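16S rRNA (adenine(1408)-N(1))-methyltransferase (Catenulispora acidiphila, PDB 4X1O) probably methylates N1 of adenine 1408 in 16S ribosomal RNA with S-adenosyl-L-methionine as methyl donor, a modification associated with aminoglycoside resistance. Local coordinates at residues P37-W40 and A41-A45; R60-Y63 and R64-I67; D78-W81 and Q82-T85; S107-I110 and E111-P114. All blocks are in the same frame, centred on the assembly; numbering follows the deposited sequence.

Contact 1: P37-W40 and A41-A45; sequences PDEW and AKAQA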
ATOM      1  N   PRO A  37     -18.499  11.911  -4.741  1.00 42.41           N
ATOM      2  CA  PRO A  37     -18.164  11.390  -6.069  1.00 41.28           C
ATOM      3  C   PRO A  37     -17.638  12.462  -7.021  1.00 42.50           C
ATOM      4  O   PRO A  37     -16.684  12.189  -7.747  1.00 35.50           O
ATOM      5  CB  PRO A  37     -19.497  10.826  -6.569  1.00 47.04           C
ATOM      6  CG  PRO A  37     -20.262  10.523  -5.336  1.00 46.95           C
ATOM      7  CD  PRO A  37     -19.892  11.606  -4.370  1.00 46.75           C
ATOM      8  N   ASP A  38     -18.242  13.650  -7.016  1.00 42.08           N
ATOM      9  CA  ASP A  38     -17.808  14.740  -7.889  1.00 37.35           C
ATOM     10  C   ASP A  38     -16.389  15.201  -7.559  1.00 37.70           C
ATOM     11  O   ASP A  38     -15.555  15.340  -8.455  1.00 40.48           O
ATOM     12  CB  ASP A  38     -18.770  15.930  -7.795  1.00 49.98           C
ATOM     13  CG  ASP A  38     -19.919  15.839  -8.786  1.00 66.09           C
ATOM     14  OD1 ASP A  38     -19.820  15.047  -9.749  1.00 69.34           O
ATOM     15  OD2 ASP A  38     -20.919  16.570  -8.605  1.00 71.87           O
ATOM     16  N   GLU A  39     -16.119  15.429  -6.275  1.00 36.61           N
ATOM     17  CA  GLU A  39     -14.797  15.853  -5.832  1.00 28.67           C
ATOM     18  C   GLU A  39     -13.743  14.787  -6.146  1.00 22.23           C
ATOM     19  O   GLU A  39     -12.629  15.105  -6.517  1.00 30.72           O
ATOM     20  CB  GLU A  39     -14.794  16.171  -4.335  1.00 45.17           C
ATOM     21  CG  GLU A  39     -13.408  16.225  -3.703  1.00 56.50           C
ATOM     22  CD  GLU A  39     -12.551  17.367  -4.232  1.00 75.75           C
ATOM     23  OE1 GLU A  39     -13.108  18.326  -4.810  1.00 83.47           O
ATOM     24  OE2 GLU A  39     -11.314  17.300  -4.068  1.00 75.26           O
ATOM     25  N   TRP A  40     -14.126  13.525  -5.990  1.00 30.77           N
ATOM     26  CA  TRP A  40     -13.251  12.387  -6.270  1.00 27.73           C
ATOM     27  C   TRP A  40     -12.850  12.357  -7.745  1.00 24.25           C
ATOM     28  O   TRP A  40     -11.673  12.189  -8.086  1.00 24.61           O
ATOM     29  CB  TRP A  40     -13.969  11.093  -5.861  1.00 26.37           C
ATOM     30  CG  TRP A  40     -13.239   9.784  -6.138  1.00 30.45           C
ATOM     31  CD1 TRP A  40     -13.746   8.697  -6.786  1.00 30.70           C
ATOM     32  CD2 TRP A  40     -11.905   9.426  -5.740  1.00 27.33           C
ATOM     33  NE1 TRP A  40     -12.814   7.689  -6.826  1.00 29.35           N
ATOM     34  CE2 TRP A  40     -11.676   8.110  -6.191  1.00 29.37           C
ATOM     35  CE3 TRP A  40     -10.887  10.087  -5.049  1.00 25.41           C
ATOM     36  CZ2 TRP A  40     -10.463   7.445  -5.983  1.00 33.09           C
ATOM     37  CZ3 TRP A  40      -9.683   9.424  -4.839  1.00 30.35           C
ATOM     38  CH2 TRP A  40      -9.482   8.120  -5.308  1.00 32.43           C
ATOM     39  N   ALA A  41     -13.831  12.549  -8.616  1.00 31.44           N
ATOM     40  CA  ALA A  41     -13.579  12.579 -10.051  1.00 30.85           C
ATOM     41  C   ALA A  41     -12.700  13.775 -10.427  1.00 28.52           C
ATOM     42  O   ALA A  41     -11.773  13.641 -11.218  1.00 25.68           O
ATOM     43  CB  ALA A  41     -14.898  12.617 -10.818  1.00 34.43           C
ATOM     44  N   LYS A  42     -12.991  14.944  -9.857  1.00 29.33           N
ATOM     45  CA  LYS A  42     -12.191  16.135 -10.146  1.00 29.64           C
ATOM     46  C   LYS A  42     -10.756  15.989  -9.657  1.00 32.05           C
ATOM     47  O   LYS A  42      -9.817  16.394 -10.346  1.00 29.57           O
ATOM     48  CB  LYS A  42     -12.829  17.389  -9.524  1.00 32.17           C
ATOM     49  CG  LYS A  42     -14.128  17.826 -10.187  1.00 40.10           C
ATOM     50  CD  LYS A  42     -14.664  19.116  -9.573  1.00 42.84           C
ATOM     51  CE  LYS A  42     -15.872  19.629 -10.348  1.00 52.13           C
ATOM     52  NZ  LYS A  42     -16.325  20.978  -9.897  1.00 61.16           N
ATOM     53  N   ALA A  43     -10.581  15.403  -8.475  1.00 27.40           N
ATOM     54  CA  ALA A  43      -9.243  15.190  -7.940  1.00 24.65           C
ATOM     55  C   ALA A  43      -8.436  14.266  -8.852  1.00 21.25           C
ATOM     56  O   ALA A  43      -7.284  14.548  -9.157  1.00 23.13           O
ATOM     57  CB  ALA A  43      -9.311  14.623  -6.528  1.00 26.30           C
ATOM     58  N   GLN A  44      -9.039  13.164  -9.287  1.00 22.08           N
ATOM     59  CA  GLN A  44      -8.330  12.245 -10.182  1.00 22.27           C
ATOM     60  C   GLN A  44      -7.916  12.936 -11.471  1.00 22.06           C
ATOM     61  O   GLN A  44      -6.800  12.739 -11.958  1.00 24.25           O
ATOM     62  CB  GLN A  44      -9.192  11.031 -10.525  1.00 23.76           C
ATOM     63  CG  GLN A  44      -9.493  10.101  -9.381  1.00 23.26           C
ATOM     64  CD  GLN A  44     -10.447   9.012  -9.813  1.00 23.60           C
ATOM     65  OE1 GLN A  44     -11.573   8.930  -9.334  1.00 36.26           O
ATOM     66  NE2 GLN A  44     -10.001   8.179 -10.749  1.00 24.52           N
ATOM     67  N   ALA A  45      -8.832  13.722 -12.029  1.00 22.68           N
ATOM     68  CA  ALA A  45      -8.606  14.364 -13.316  1.00 28.11           C
ATOM     69  C   ALA A  45      -7.469  15.374 -13.221  1.00 29.33           C
ATOM     70  O   ALA A  45      -6.730  15.578 -14.182  1.00 33.72           O
ATOM     71  CB  ALA A  45      -9.878  15.040 -13.811  1.00 28.16           C
TER

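Contact 2: R60-Y63 and R64-I67; sequences RTAY and RQAI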
ATOM      1  N   ARG A  60       1.485   7.680   8.009  1.00 23.18           N
ATOM      2  CA  ARG A  60       2.499   8.723   7.908  1.00 21.73           C
ATOM      3  C   ARG A  60       3.285   8.574   6.603  1.00 19.60           C
ATOM      4  O   ARG A  60       3.728   9.557   6.030  1.00 22.21           O
ATOM      5  CB  ARG A  60       3.459   8.701   9.110  1.00 23.25           C
ATOM      6  CG  ARG A  60       4.416   9.889   9.106  1.00 23.37           C
ATOM      7  CD  ARG A  60       5.373   9.923  10.296  1.00 28.03           C
ATOM      8  NE  ARG A  60       6.157  11.155  10.287  1.00 28.80           N
ATOM      9  CZ  ARG A  60       7.068  11.490  11.200  1.00 32.51           C
ATOM     10  NH1 ARG A  60       7.348  10.680  12.218  1.00 29.60           N
ATOM     11  NH2 ARG A  60       7.702  12.654  11.096  1.00 32.87           N
ATOM     12  N   THR A  61       3.464   7.339   6.127  1.00 21.45           N
ATOM     13  CA  THR A  61       4.225   7.159   4.894  1.00 22.08           C
ATOM     14  C   THR A  61       3.479   7.771   3.699  1.00 18.73           C
ATOM     15  O   THR A  61       4.080   8.450   2.863  1.00 19.07           O
ATOM     16  CB  THR A  61       4.520   5.667   4.650  1.00 24.42           C
ATOM     17  OG1 THR A  61       5.203   5.150   5.795  1.00 29.66           O
ATOM     18  CG2 THR A  61       5.394   5.479   3.423  1.00 30.20           C
ATOM     19  N   ALA A  62       2.172   7.546   3.644  1.00 20.37           N
ATOM     20  CA  ALA A  62       1.318   8.134   2.615  1.00 22.81           C
ATOM     21  C   ALA A  62       1.329   9.652   2.709  1.00 19.42           C
ATOM     22  O   ALA A  62       1.394  10.350   1.701  1.00 17.96           O
ATOM     23  CB  ALA A  62      -0.103   7.611   2.740  1.00 22.55           C
ATOM     24  N   TYR A  63       1.264  10.152   3.934  1.00 16.07           N
ATOM     25  CA  TYR A  63       1.304  11.596   4.161  1.00 17.93           C
ATOM     26  C   TYR A  63       2.591  12.210   3.617  1.00 17.44           C
ATOM     27  O   TYR A  63       2.553  13.221   2.935  1.00 17.05           O
ATOM     28  CB  TYR A  63       1.173  11.877   5.652  1.00 19.77           C
ATOM     29  CG  TYR A  63       1.396  13.319   6.047  1.00 20.61           C
ATOM     30  CD1 TYR A  63       0.406  14.274   5.855  1.00 21.36           C
ATOM     31  CD2 TYR A  63       2.594  13.723   6.631  1.00 23.77           C
ATOM     32  CE1 TYR A  63       0.607  15.605   6.236  1.00 22.74           C
ATOM     33  CE2 TYR A  63       2.807  15.045   7.009  1.00 30.94           C
ATOM     34  CZ  TYR A  63       1.815  15.980   6.808  1.00 29.89           C
ATOM     35  OH  TYR A  63       2.042  17.290   7.192  1.00 31.71           O
ATOM     36  N   ARG A  64       3.728  11.578   3.901  1.00 18.54           N
ATOM     37  CA  ARG A  64       5.005  12.075   3.423  1.00 23.15           C
ATOM     38  C   ARG A  64       5.094  12.026   1.898  1.00 20.94           C
ATOM     39  O   ARG A  64       5.677  12.926   1.305  1.00 21.32           O
ATOM     40  CB  ARG A  64       6.166  11.292   4.055  1.00 22.52           C
ATOM     41  CG  ARG A  64       6.307  11.534   5.562  1.00 29.32           C
ATOM     42  CD  ARG A  64       7.569  10.885   6.137  1.00 37.40           C
ATOM     43  NE  ARG A  64       8.778  11.496   5.591  1.00 38.07           N
ATOM     44  CZ  ARG A  64       9.804  10.813   5.093  1.00 47.27           C
ATOM     45  NH1 ARG A  64       9.775   9.486   5.082  1.00 40.63           N
ATOM     46  NH2 ARG A  64      10.863  11.458   4.616  1.00 50.10           N
ATOM     47  N   GLN A  65       4.532  10.988   1.273  1.00 20.30           N
ATOM     48  CA  GLN A  65       4.433  10.961  -0.184  1.00 18.75           C
ATOM     49  C   GLN A  65       3.630  12.137  -0.719  1.00 18.20           C
ATOM     50  O   GLN A  65       4.026  12.781  -1.678  1.00 18.11           O
ATOM     51  CB  GLN A  65       3.789   9.670  -0.666  1.00 17.53           C
ATOM     52  CG  GLN A  65       4.644   8.435  -0.461  1.00 22.13           C
ATOM     53  CD  GLN A  65       3.838   7.175  -0.654  1.00 25.85           C
ATOM     54  OE1 GLN A  65       2.613   7.200  -0.567  1.00 24.06           O
ATOM     55  NE2 GLN A  65       4.516   6.071  -0.943  1.00 30.23           N
ATOM     56  N   ALA A  66       2.476  12.377  -0.104  1.00 14.43           N
ATOM     57  CA  ALA A  66       1.599  13.454  -0.535  1.00 15.09           C
ATOM     58  C   ALA A  66       2.306  14.803  -0.407  1.00 15.28           C
ATOM     59  O   ALA A  66       2.173  15.661  -1.280  1.00 16.77           O
ATOM     60  CB  ALA A  66       0.297  13.437   0.278  1.00 16.81           C
ATOM     61  N   ILE A  67       3.052  14.989   0.680  1.00 18.07           N
ATOM     62  CA  ILE A  67       3.737  16.257   0.915  1.00 18.54           C
ATOM     63  C   ILE A  67       4.846  16.439  -0.127  1.00 18.30           C
ATOM     64  O   ILE A  67       5.035  17.545  -0.665  1.00 20.75           O
ATOM     65  CB  ILE A  67       4.335  16.337   2.343  1.00 24.61           C
ATOM     66  CG1 ILE A  67       3.228  16.304   3.406  1.00 20.58           C
ATOM     67  CG2 ILE A  67       5.181  17.605   2.506  1.00 28.38           C
ATOM     68  CD1 ILE A  67       2.361  17.547   3.383  1.00 26.09           C
TER

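Contact 3: D78-W81 and Q82-T85; sequences DPAW and QRMT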
ATOM      1  N   ASP A  78      -7.051   1.369   3.970  1.00 25.15           N
ATOM      2  CA  ASP A  78      -6.805   0.462   5.090  1.00 27.91           C
ATOM      3  C   ASP A  78      -8.090   0.263   5.876  1.00 27.40           C
ATOM      4  O   ASP A  78      -8.851   1.200   6.041  1.00 30.42           O
ATOM      5  CB  ASP A  78      -5.699   1.022   5.991  1.00 28.92           C
ATOM      6  CG  ASP A  78      -5.092  -0.025   6.902  1.00 44.43           C
ATOM      7  OD1 ASP A  78      -5.792  -0.486   7.833  1.00 50.81           O
ATOM      8  OD2 ASP A  78      -3.913  -0.384   6.689  1.00 40.36           O
ATOM      9  N   PRO A  79      -8.348  -0.958   6.347  1.00 25.63           N
ATOM     10  CA  PRO A  79      -9.615  -1.113   7.072  1.00 33.66           C
ATOM     11  C   PRO A  79      -9.549  -0.608   8.511  1.00 37.71           C
ATOM     12  O   PRO A  79     -10.595  -0.360   9.101  1.00 39.59           O
ATOM     13  CB  PRO A  79      -9.853  -2.618   7.029  1.00 35.98           C
ATOM     14  CG  PRO A  79      -8.497  -3.199   6.918  1.00 37.76           C
ATOM     15  CD  PRO A  79      -7.708  -2.259   6.079  1.00 28.02           C
ATOM     16  N   ALA A  80      -8.347  -0.451   9.059  1.00 38.92           N
ATOM     17  CA  ALA A  80      -8.196  -0.013  10.443  1.00 40.50           C
ATOM     18  C   ALA A  80      -8.064   1.497  10.483  1.00 34.16           C
ATOM     19  O   ALA A  80      -6.990   2.033  10.771  1.00 40.33           O
ATOM     20  CB  ALA A  80      -6.995  -0.675  11.086  1.00 42.76           C
ATOM     21  N   TRP A  81      -9.164   2.180  10.181  1.00 32.43           N
ATOM     22  CA  TRP A  81      -9.118   3.611   9.915  1.00 34.02           C
ATOM     23  C   TRP A  81      -8.728   4.438  11.141  1.00 34.93           C
ATOM     24  O   TRP A  81      -8.103   5.495  10.994  1.00 38.52           O
ATOM     25  CB  TRP A  81     -10.461   4.093   9.355  1.00 36.99           C
ATOM     26  CG  TRP A  81     -11.629   3.903  10.274  1.00 39.63           C
ATOM     27  CD1 TRP A  81     -12.425   2.799  10.373  1.00 42.93           C
ATOM     28  CD2 TRP A  81     -12.149   4.859  11.208  1.00 44.47           C
ATOM     29  NE1 TRP A  81     -13.402   3.004  11.321  1.00 51.69           N
ATOM     30  CE2 TRP A  81     -13.255   4.263  11.846  1.00 49.67           C
ATOM     31  CE3 TRP A  81     -11.786   6.163  11.566  1.00 44.99           C
ATOM     32  CZ2 TRP A  81     -13.995   4.921  12.824  1.00 54.34           C
ATOM     33  CZ3 TRP A  81     -12.523   6.815  12.538  1.00 48.45           C
ATOM     34  CH2 TRP A  81     -13.615   6.192  13.156  1.00 55.29           C
ATOM     35  N   GLN A  82      -9.054   3.953  12.338  1.00 34.18           N
ATOM     36  CA  GLN A  82      -8.769   4.711  13.559  1.00 42.51           C
ATOM     37  C   GLN A  82      -7.276   4.953  13.746  1.00 46.26           C
ATOM     38  O   GLN A  82      -6.870   5.937  14.367  1.00 44.41           O
ATOM     39  CB  GLN A  82      -9.324   4.004  14.802  1.00 48.98           C
ATOM     40  CG  GLN A  82     -10.840   3.893  14.882  1.00 53.69           C
ATOM     41  CD  GLN A  82     -11.383   2.649  14.195  1.00 63.15           C
ATOM     42  OE1 GLN A  82     -10.643   1.900  13.546  1.00 53.73           O
ATOM     43  NE2 GLN A  82     -12.681   2.410  14.355  1.00 71.25           N
ATOM     44  N   ARG A  83      -6.465   4.050  13.206  1.00 38.69           N
ATOM     45  CA  ARG A  83      -5.019   4.169  13.299  1.00 34.41           C
ATOM     46  C   ARG A  83      -4.493   5.353  12.491  1.00 30.17           C
ATOM     47  O   ARG A  83      -3.390   5.845  12.728  1.00 37.51           O
ATOM     48  CB  ARG A  83      -4.348   2.877  12.818  1.00 33.02           C
ATOM     49  CG  ARG A  83      -4.519   1.708  13.784  1.00 48.30           C
ATOM     50  CD  ARG A  83      -4.094   0.384  13.157  1.00 63.11           C
ATOM     51  NE  ARG A  83      -2.643   0.244  13.060  1.00 72.70           N
ATOM     52  CZ  ARG A  83      -2.011  -0.275  12.012  1.00 76.52           C
ATOM     53  NH1 ARG A  83      -2.702  -0.703  10.964  1.00 78.75           N
ATOM     54  NH2 ARG A  83      -0.688  -0.363  12.009  1.00 78.07           N
ATOM     55  N   MET A  84      -5.275   5.788  11.516  1.00 31.55           N
ATOM     56  CA  MET A  84      -4.827   6.821  10.597  1.00 27.77           C
ATOM     57  C   MET A  84      -5.257   8.223  11.024  1.00 29.44           C
ATOM     58  O   MET A  84      -4.961   9.183  10.324  1.00 31.16           O
ATOM     59  CB  MET A  84      -5.351   6.547   9.188  1.00 27.43           C
ATOM     60  CG  MET A  84      -4.828   5.259   8.557  1.00 28.27           C
ATOM     61  SD  MET A  84      -5.394   5.098   6.844  1.00 37.79           S
ATOM     62  CE  MET A  84      -7.136   4.753   7.087  1.00 40.15           C
ATOM     63  N   THR A  85      -5.946   8.342  12.160  1.00 35.78           N
ATOM     64  CA  THR A  85      -6.592   9.605  12.515  1.00 37.77           C
ATOM     65  C   THR A  85      -5.625  10.766  12.715  1.00 34.35           C
ATOM     66  O   THR A  85      -5.926  11.882  12.302  1.00 33.57           O
ATOM     67  CB  THR A  85      -7.458   9.465  13.783  1.00 41.83           C
ATOM     68  OG1 THR A  85      -6.681   8.898  14.845  1.00 44.72           O
ATOM     69  CG2 THR A  85      -8.652   8.577  13.500  1.00 39.78           C
TER

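Contact 4: S107-I110 and E111-P114; sequences SSAI and ETVP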
ATOM      1  N   SER A 107     -11.335   4.103   4.170  1.00 23.18           N
ATOM      2  CA  SER A 107     -11.563   2.963   5.041  1.00 25.52           C
ATOM      3  C   SER A 107     -12.171   1.835   4.232  1.00 35.91           C
ATOM      4  O   SER A 107     -13.362   1.848   3.925  1.00 37.98           O
ATOM      5  CB  SER A 107     -12.482   3.329   6.207  1.00 29.94           C
ATOM      6  OG  SER A 107     -12.660   2.219   7.069  1.00 42.09           O
ATOM      7  N   SER A 108     -11.341   0.867   3.871  1.00 27.65           N
ATOM      8  CA  SER A 108     -11.812  -0.310   3.159  1.00 31.37           C
ATOM      9  C   SER A 108     -10.761  -1.400   3.195  1.00 26.80           C
ATOM     10  O   SER A 108      -9.563  -1.113   3.245  1.00 32.06           O
ATOM     11  CB  SER A 108     -12.155   0.021   1.707  1.00 33.78           C
ATOM     12  OG  SER A 108     -12.454  -1.169   0.994  1.00 38.62           O
ATOM     13  N   ALA A 109     -11.222  -2.644   3.179  1.00 30.58           N
ATOM     14  CA  ALA A 109     -10.340  -3.788   2.997  1.00 36.72           C
ATOM     15  C   ALA A 109     -10.068  -3.948   1.507  1.00 38.56           C
ATOM     16  O   ALA A 109     -10.890  -3.566   0.679  1.00 36.77           O
ATOM     17  CB  ALA A 109     -10.959  -5.039   3.572  1.00 37.19           C
ATOM     18  N   ILE A 110      -8.914  -4.500   1.160  1.00 39.53           N
ATOM     19  CA  ILE A 110      -8.553  -4.617  -0.247  1.00 37.83           C
ATOM     20  C   ILE A 110      -9.321  -5.740  -0.955  1.00 37.85           C
ATOM     21  O   ILE A 110      -9.611  -5.630  -2.140  1.00 40.15           O
ATOM     22  CB  ILE A 110      -7.033  -4.841  -0.424  1.00 46.36           C
ATOM     23  CG1 ILE A 110      -6.643  -4.668  -1.893  1.00 39.98           C
ATOM     24  CG2 ILE A 110      -6.601  -6.188   0.132  1.00 47.08           C
ATOM     25  CD1 ILE A 110      -7.087  -3.338  -2.468  1.00 34.69           C
ATOM     26  N   GLU A 111      -9.674  -6.802  -0.239  1.00 37.92           N
ATOM     27  CA  GLU A 111     -10.328  -7.941  -0.877  1.00 43.99           C
ATOM     28  C   GLU A 111     -11.747  -7.591  -1.317  1.00 43.79           C
ATOM     29  O   GLU A 111     -12.352  -8.309  -2.108  1.00 50.02           O
ATOM     30  CB  GLU A 111     -10.345  -9.163   0.055  1.00 47.42           C
ATOM     31  CG  GLU A 111     -11.106  -8.978   1.356  1.00 57.02           C
ATOM     32  CD  GLU A 111     -10.256  -8.353   2.448  1.00 60.17           C
ATOM     33  OE1 GLU A 111      -9.184  -7.801   2.126  1.00 54.36           O
ATOM     34  OE2 GLU A 111     -10.659  -8.419   3.629  1.00 67.19           O
ATOM     35  N   THR A 112     -12.268  -6.479  -0.814  1.00 41.80           N
ATOM     36  CA  THR A 112     -13.606  -6.032  -1.172  1.00 39.87           C
ATOM     37  C   THR A 112     -13.606  -4.571  -1.595  1.00 45.59           C
ATOM     38  O   THR A 112     -14.406  -3.782  -1.095  1.00 48.89           O
ATOM     39  CB  THR A 112     -14.597  -6.210  -0.002  1.00 54.94           C
ATOM     40  OG1 THR A 112     -14.142  -5.453   1.127  1.00 51.71           O
ATOM     41  CG2 THR A 112     -14.720  -7.682   0.386  1.00 57.68           C
ATOM     42  N   VAL A 113     -12.706  -4.212  -2.510  1.00 42.30           N
ATOM     43  CA  VAL A 113     -12.590  -2.825  -2.954  1.00 44.36           C
ATOM     44  C   VAL A 113     -13.921  -2.367  -3.545  1.00 35.37           C
ATOM     45  O   VAL A 113     -14.551  -3.077  -4.335  1.00 40.20           O
ATOM     46  CB  VAL A 113     -11.438  -2.619  -4.001  1.00 53.48           C
ATOM     47  CG1 VAL A 113     -10.705  -3.910  -4.283  1.00 42.37           C
ATOM     48  CG2 VAL A 113     -11.930  -1.983  -5.298  1.00 55.31           C
ATOM     49  N   PRO A 114     -14.379  -1.189  -3.119  1.00 42.28           N
ATOM     50  CA  PRO A 114     -15.598  -0.598  -3.669  1.00 45.39           C
ATOM     51  C   PRO A 114     -15.370  -0.110  -5.093  1.00 41.28           C
ATOM     52  O   PRO A 114     -14.227   0.168  -5.481  1.00 36.18           O
ATOM     53  CB  PRO A 114     -15.884   0.563  -2.716  1.00 48.96           C
ATOM     54  CG  PRO A 114     -14.547   0.929  -2.170  1.00 52.15           C
ATOM     55  CD  PRO A 114     -13.778  -0.355  -2.066  1.00 48.00           C
TER

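Contact 1: P37-W40 and A41-A45
One face of the Trp40 indole is met by Gln44, a residue one turn further along the same α-helix, 37-46, so the pair is a classic i, i+4 contact. It packs beside the seven-stranded sheet of a class I methyltransferase, whose strand order is 3-2-1-4-5-7-6. Gln44 brings two groups to that face. Its CG stands 4.3 Å from the centroid of the six-membered ring and only 5° off the ring normal, a CH-π contact. Its amide, tilted 45° from the indole, holds OE1 at 3.0 Å above the plane and toward the rim. At the edge of the indole, NE1 gives its hydrogen bond to Ala116 O; Gln44 OE1 lies too steeply over the ring to receive that proton. The ring rests on Leu73 and Val75 of strand 72-78, and Gln44 also reaches Leu73. Two torsions account for the overlap: Trp40 carries CG opposite its backbone N (chi1 177°), while the Gln44 chain runs extended beyond CG. Beneath the side chains the helix is regular, with Ala41 N, Lys42 N and Ala43 N bonded to the carbonyl oxygens of Pro37, Asp38 and Glu39. The same spacing brings the backbones of the Trp40-Gln44 pair together, Gln44 N donating to Trp40 O at 3.1 Å.

Contact 2: R60-Y63 and R64-I67
Apolar contact between Tyr63 and Ile67, one helical turn apart, is the clearest side-chain interaction here. Ile67 CG1 lies over one face of the phenol, 3.8 Å from the ring centroid and 15° off the normal, in CH-π geometry. CD1 continues the branch toward the far end of the ring, reaching Tyr63 CZ at 3.8 Å. The tyrosine presents this face because its CG stands opposite the backbone N (chi1 172°), and its OH is held by a hydrogen bond to Gly98 O.

The two arginines meet through their methylenes while their charged ends bond elsewhere. Arg60 and Arg64 pack CG to CG at 4.3 Å, and Arg64 CD comes obliquely up to the Arg60 guanidinium. The Arg60 chain is fully extended and its NH1 bonds Ser219 O; Arg64 bends at chi3 (65°), and its NH1 makes a weak bond to Ser218 OG.

Backbone hydrogen bonds supply the frame. Arg64 N, Gln65 N, Ala66 N and Ile67 N donate in turn to the oxygens of Arg60, Thr61, Ala62 and Tyr63, at 2.9 to 3.0 Å. Ala62 and Ala66 face the sheet and touch Val74 and Leu103.

Helix 60-68 is the crossover of a β-α-β unit between strands 49-54 and 72-78, the opening unit of a Rossmann-like methyltransferase core, and its first turn carries Thr61, an S-adenosyl-L-methionine-binding residue whose OG1 bonds Ser218 N.

Contact 3: D78-W81 and Q82-T85
Trp81 and Gln82 are neighbours in sequence, yet their side chains stack: the glutamine amide folds back over one face of the indole, with the two planes 27° apart. Gln82 CD sits 3.4 Å above the ring plane, toward its rim, and CG lies over the six-membered ring, 3.8 Å from the centroid, as a CH-π contact. Two torsions make this possible. Trp81 sets CG between its backbone N and carbonyl carbon (chi1 61°), and Gln82 kinks at chi2 (88°). The approach of Gln82 NE2 to Trp81 NE1 brings two donors together, so stacking and not hydrogen bonding joins these groups.

The turn beneath holds two S-adenosyl-L-methionine-binding residues, Asp78 and Arg83. Both Asp78 oxygens are engaged: OD1 accepts from Ala80 N at 2.8 Å through its anti lone pair, forming an Asx turn, and OD2 accepts a hydrogen bond from Thr56 N. Ala80 then centres an inverse γ turn. A 3-10 segment follows: Arg83 N donates to Ala80 O, and Met84 N to Trp81 O at 2.9 Å, both from above the carbonyl plane. Arg83 lays CD against Ala80 CB (3.7 Å); its NH1 stays 4.4 Å from Asp78 OD1, beyond a salt bridge.

The turn links strand 72-78 to helix 85-91, with Met84 CE set against the CA and CB of Trp81, and Met84 also touching Leu27 of strand 26-28 and Leu105 of strand 103-107.

Contact 4: S107-I110 and E111-P114
Ile110 opens, and Glu111 is the second residue of, a reverse turn 110-113 in the loop after strand 103-107; both bind S-adenosyl-L-methionine, on the rim of the cofactor pocket of this Rossmann-like fold. The turn is only loosely closed, by a weak bond from Val113 N to Ile110 O of 3.4 Å with an N-H...O angle of 129°. Apolar contact runs alongside it: the Ile110 and Val113 side chains lie side by side and point the same way, and Leu148 and Val151 of helix 142-151 take them up. Val113 is modelled with an eclipsed first torsion (chi1 -1°), which goes with a CG1 to Ile110 O distance of 3.0 Å; both values are doubtful.

Glu111 curls back along the chain. Its CG falls between the backbone N and the carbonyl carbon, and a bend at chi2 (-86°) then turns the carboxylate toward Ala109, where OE2 touches CB at 3.4 Å. OE1 lies 3.5 Å from Ile110 N at an angle too poor for a hydrogen bond. The carboxylate thus meets the preceding segment chiefly through the Ala109 methyl group.

Within 107-110, Ser108 OG donates its proton to the next residue, at 2.9 Å from Ala109 O. What crosses to the other segment is that same OG resting against the proline ring that ends it, 3.4 Å from Pro114 CD.

Contacts 2, 3 and 4 illustrate how short-range pairs shape a cofactor-binding edge, and contact 1 stands apart from them. Each of the three holds S-adenosyl-L-methionine-binding residues: Thr61, then Asp78 and Arg83, then Ile110 and Glu111. They follow successive parallel strands, 49-54, 72-78 and 103-107. Contacts 3 and 4 touch, Trp81 CD1 lying 3.4 Å from Ser107 OG and Pro79 CD 3.6 Å from Ser108 O, their centres 13 Å apart. Contact 2 stands further off, about 7 Å from contact 3 at the nearest atoms. Contact 1 is peripheral: it touches none of the others, and the Trp40 side chain is about 12 Å from that of Ile110.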